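Local coordinates for protein beta-hexosaminidase Amuc_2018 (Akkermansia muciniphila, PDB 6JEB) that hydrolyses terminal non-reducing N-acetylglucosamine and N-acetylgalactosamine residues from beta-linked glycans, as a family 20 glycoside hydrolase, at residues A[306-311]-A[319-324]. Sequence-based numbering, arbitrary orientation.
Sequences FWYEGN and ETVYAW. With ACM (acetamide), chain C.
Trp307 and Trp324 meet edge to face: the six-membered ring of Trp307 turns its edge toward the five-membered ring of Trp324, with planes 75° apart and centroids separated by 5.7 Å. The acetamide methyl carbon C2 lies over the centre of both indoles, 3.4 Å from Trp307 CD2, while the acetamide O lies 3.3 Å from Trp324 CZ3. Two walls of the acetamide pocket are thus set by this pair, and Asp257 and Tyr352 hydrogen-bond the ligand. With CG between its backbone N and carbonyl carbon (chi1 69°), the indole of Trp324 turns its NE1 edge to Glu309 and a face to the acetamide. Its NE1 donates a weak hydrogen bond to Glu309 OE2 (2.9 Å, N-H...O 129°), the carboxylate lying nearly coplanar with the indole at the ring edge; Glu309 OE1 is held by Glu258 N and a salt bridge to Arg325. An alanine in place of Trp324 would probably open a gap beside the acetamide and leave Glu309 OE2 without its indole N-H. On the same sheet face Trp307 CE3 packs 3.7 Å from Tyr322 CB, the two rings inclined obliquely, and Trp307 NE1 is hydrogen-bonded to Glu187 OE2. On the other face Phe306 CB lies near Val321 CG1, and Phe306 CE1 comes 3.4 Å from Glu319 OE1, an oxygen that also accepts a hydrogen bond from His316 N. Parallel bridges pair Phe306 with Val321 and Trp307 with Tyr322: Tyr322 N donates to Phe306 O, and Tyr308 N to Tyr322 O (2.8 Å). Past the paired residues, a water bridges Tyr308 O and Trp324 N. The contact joins the C-terminal ends of neighbouring strands 303-307 and 320-323 in the TIM barrel, where the substrate site lies; strand 342-345 flanks 320-323 on its other side, and helix 329-339 packs against Tyr308, Val321 and Ala323.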
loop_
_atom_site.group_PDB
_atom_site.type_symbol
_atom_site.label_atom_id
_atom_site.label_comp_id
_atom_site.label_asym_id
_atom_site.label_seq_id
_atom_site.Cartn_x
_atom_site.Cartn_y
_atom_site.Cartn_z
ATOM N N PHE A 306 0.299 0.518 12.205
ATOM C CA PHE A 306 -0.878 1.340 12.471
ATOM C C PHE A 306 -0.894 2.545 11.544
ATOM O O PHE A 306 0.159 3.062 11.165
ATOM C CB PHE A 306 -0.866 1.892 13.905
ATOM C CG PHE A 306 -0.602 0.855 14.957
ATOM C CD1 PHE A 306 0.702 0.511 15.301
ATOM C CD2 PHE A 306 -1.654 0.240 15.624
ATOM C CE1 PHE A 306 0.951 -0.442 16.276
ATOM C CE2 PHE A 306 -1.406 -0.715 16.599
ATOM C CZ PHE A 306 -0.102 -1.050 16.925
ATOM N N TRP A 307 -2.102 3.022 11.220
ATOM C CA TRP A 307 -2.250 4.380 10.698
ATOM C C TRP A 307 -1.964 5.357 11.832
ATOM O O TRP A 307 -2.592 5.277 12.893
ATOM C CB TRP A 307 -3.669 4.613 10.168
ATOM C CG TRP A 307 -4.080 3.705 9.039
ATOM C CD1 TRP A 307 -5.023 2.715 9.087
ATOM C CD2 TRP A 307 -3.563 3.702 7.697
ATOM N NE1 TRP A 307 -5.122 2.089 7.863
ATOM C CE2 TRP A 307 -4.236 2.677 6.992
ATOM C CE3 TRP A 307 -2.608 4.472 7.022
ATOM C CZ2 TRP A 307 -3.981 2.400 5.652
ATOM C CZ3 TRP A 307 -2.352 4.195 5.684
ATOM C CH2 TRP A 307 -3.038 3.166 5.014
ATOM N N TYR A 308 -1.016 6.268 11.625
ATOM C CA TYR A 308 -0.689 7.239 12.665
ATOM C C TYR A 308 -1.829 8.237 12.832
ATOM O O TYR A 308 -2.267 8.857 11.859
ATOM C CB TYR A 308 0.584 7.990 12.283
ATOM C CG TYR A 308 1.068 8.922 13.366
ATOM C CD1 TYR A 308 1.367 8.444 14.635
ATOM C CD2 TYR A 308 1.232 10.279 13.120
ATOM C CE1 TYR A 308 1.825 9.296 15.639
ATOM C CE2 TYR A 308 1.685 11.144 14.120
ATOM C CZ TYR A 308 1.978 10.643 15.375
ATOM O OH TYR A 308 2.432 11.478 16.374
ATOM N N GLU A 309 -2.308 8.402 14.067
ATOM C CA GLU A 309 -3.449 9.272 14.335
ATOM C C GLU A 309 -3.083 10.513 15.146
ATOM O O GLU A 309 -3.968 11.170 15.701
ATOM C CB GLU A 309 -4.614 8.496 14.962
ATOM C CG GLU A 309 -5.329 7.591 13.954
ATOM C CD GLU A 309 -6.083 8.378 12.892
ATOM O OE1 GLU A 309 -7.297 8.598 13.052
ATOM O OE2 GLU A 309 -5.464 8.793 11.891
ATOM N N GLY A 310 -1.798 10.857 15.209
ATOM C CA GLY A 310 -1.381 12.119 15.778
ATOM C C GLY A 310 -1.095 12.114 17.264
ATOM O O GLY A 310 -0.722 13.162 17.805
ATOM N N ASN A 311 -1.258 10.984 17.945
ATOM C CA ASN A 311 -0.952 10.868 19.371
ATOM C C ASN A 311 0.089 9.762 19.512
ATOM O O ASN A 311 -0.253 8.587 19.661
ATOM C CB ASN A 311 -2.200 10.565 20.196
ATOM C CG ASN A 311 -1.905 10.517 21.688
ATOM O OD1 ASN A 311 -0.802 10.854 22.120
ATOM N ND2 ASN A 311 -2.883 10.098 22.480
ATOM N N GLU A 319 7.525 0.245 17.143
ATOM C CA GLU A 319 6.457 -0.048 16.197
ATOM C C GLU A 319 6.511 0.925 15.019
ATOM O O GLU A 319 7.091 2.010 15.103
ATOM C CB GLU A 319 5.087 0.014 16.889
ATOM C CG GLU A 319 4.868 -1.120 17.901
ATOM C CD GLU A 319 3.583 -0.991 18.729
ATOM O OE1 GLU A 319 3.035 0.127 18.849
ATOM O OE2 GLU A 319 3.120 -2.024 19.264
ATOM N N THR A 320 5.905 0.514 13.909
ATOM C CA THR A 320 5.842 1.313 12.690
ATOM C C THR A 320 4.445 1.895 12.511
ATOM O O THR A 320 3.439 1.182 12.650
ATOM C CB THR A 320 6.220 0.468 11.467
ATOM O OG1 THR A 320 7.604 0.115 11.550
ATOM C CG2 THR A 320 5.988 1.241 10.173
ATOM N N VAL A 321 4.391 3.189 12.186
ATOM C CA VAL A 321 3.144 3.888 11.910
ATOM C C VAL A 321 3.235 4.551 10.542
ATOM O O VAL A 321 4.327 4.850 10.047
ATOM C CB VAL A 321 2.803 4.920 13.010
ATOM C CG1 VAL A 321 2.689 4.236 14.379
ATOM C CG2 VAL A 321 3.831 6.045 13.043
ATOM N N TYR A 322 2.072 4.775 9.926
ATOM C CA TYR A 322 1.966 5.405 8.613
ATOM C C TYR A 322 1.437 6.822 8.790
ATOM O O TYR A 322 0.305 7.010 9.252
ATOM C CB TYR A 322 0.984 4.647 7.720
ATOM C CG TYR A 322 1.390 3.263 7.276
ATOM C CD1 TYR A 322 1.460 2.201 8.174
ATOM C CD2 TYR A 322 1.645 3.000 5.938
ATOM C CE1 TYR A 322 1.804 0.925 7.744
ATOM C CE2 TYR A 322 1.979 1.729 5.505
ATOM C CZ TYR A 322 2.052 0.697 6.406
ATOM O OH TYR A 322 2.381 -0.557 5.951
ATOM N N ALA A 323 2.232 7.813 8.390
ATOM C CA ALA A 323 1.772 9.196 8.397
ATOM C C ALA A 323 0.887 9.433 7.183
ATOM O O ALA A 323 1.284 9.143 6.052
ATOM C CB ALA A 323 2.969 10.148 8.359
ATOM N N TRP A 324 -0.318 9.939 7.413
ATOM C CA TRP A 324 -1.256 10.141 6.312
ATOM C C TRP A 324 -2.049 11.435 6.380
ATOM O O TRP A 324 -2.401 11.970 5.323
ATOM C CB TRP A 324 -2.238 8.964 6.215
ATOM C CG TRP A 324 -3.233 8.860 7.347
ATOM C CD1 TRP A 324 -3.036 8.274 8.568
ATOM C CD2 TRP A 324 -4.593 9.322 7.340
ATOM N NE1 TRP A 324 -4.187 8.352 9.320
ATOM C CE2 TRP A 324 -5.156 8.991 8.589
ATOM C CE3 TRP A 324 -5.384 9.997 6.401
ATOM C CZ2 TRP A 324 -6.478 9.296 8.919
ATOM C CZ3 TRP A 324 -6.694 10.297 6.729
ATOM C CH2 TRP A 324 -7.227 9.948 7.979
HETATM C C1 ACM C . -7.275 6.576 6.361
HETATM O O ACM C . -7.189 7.327 5.442
HETATM N N ACM C . -8.561 6.362 6.944
HETATM C C2 ACM C . -6.091 5.835 6.955
HETATM O O HOH W 1 -1.274 10.734 10.122
#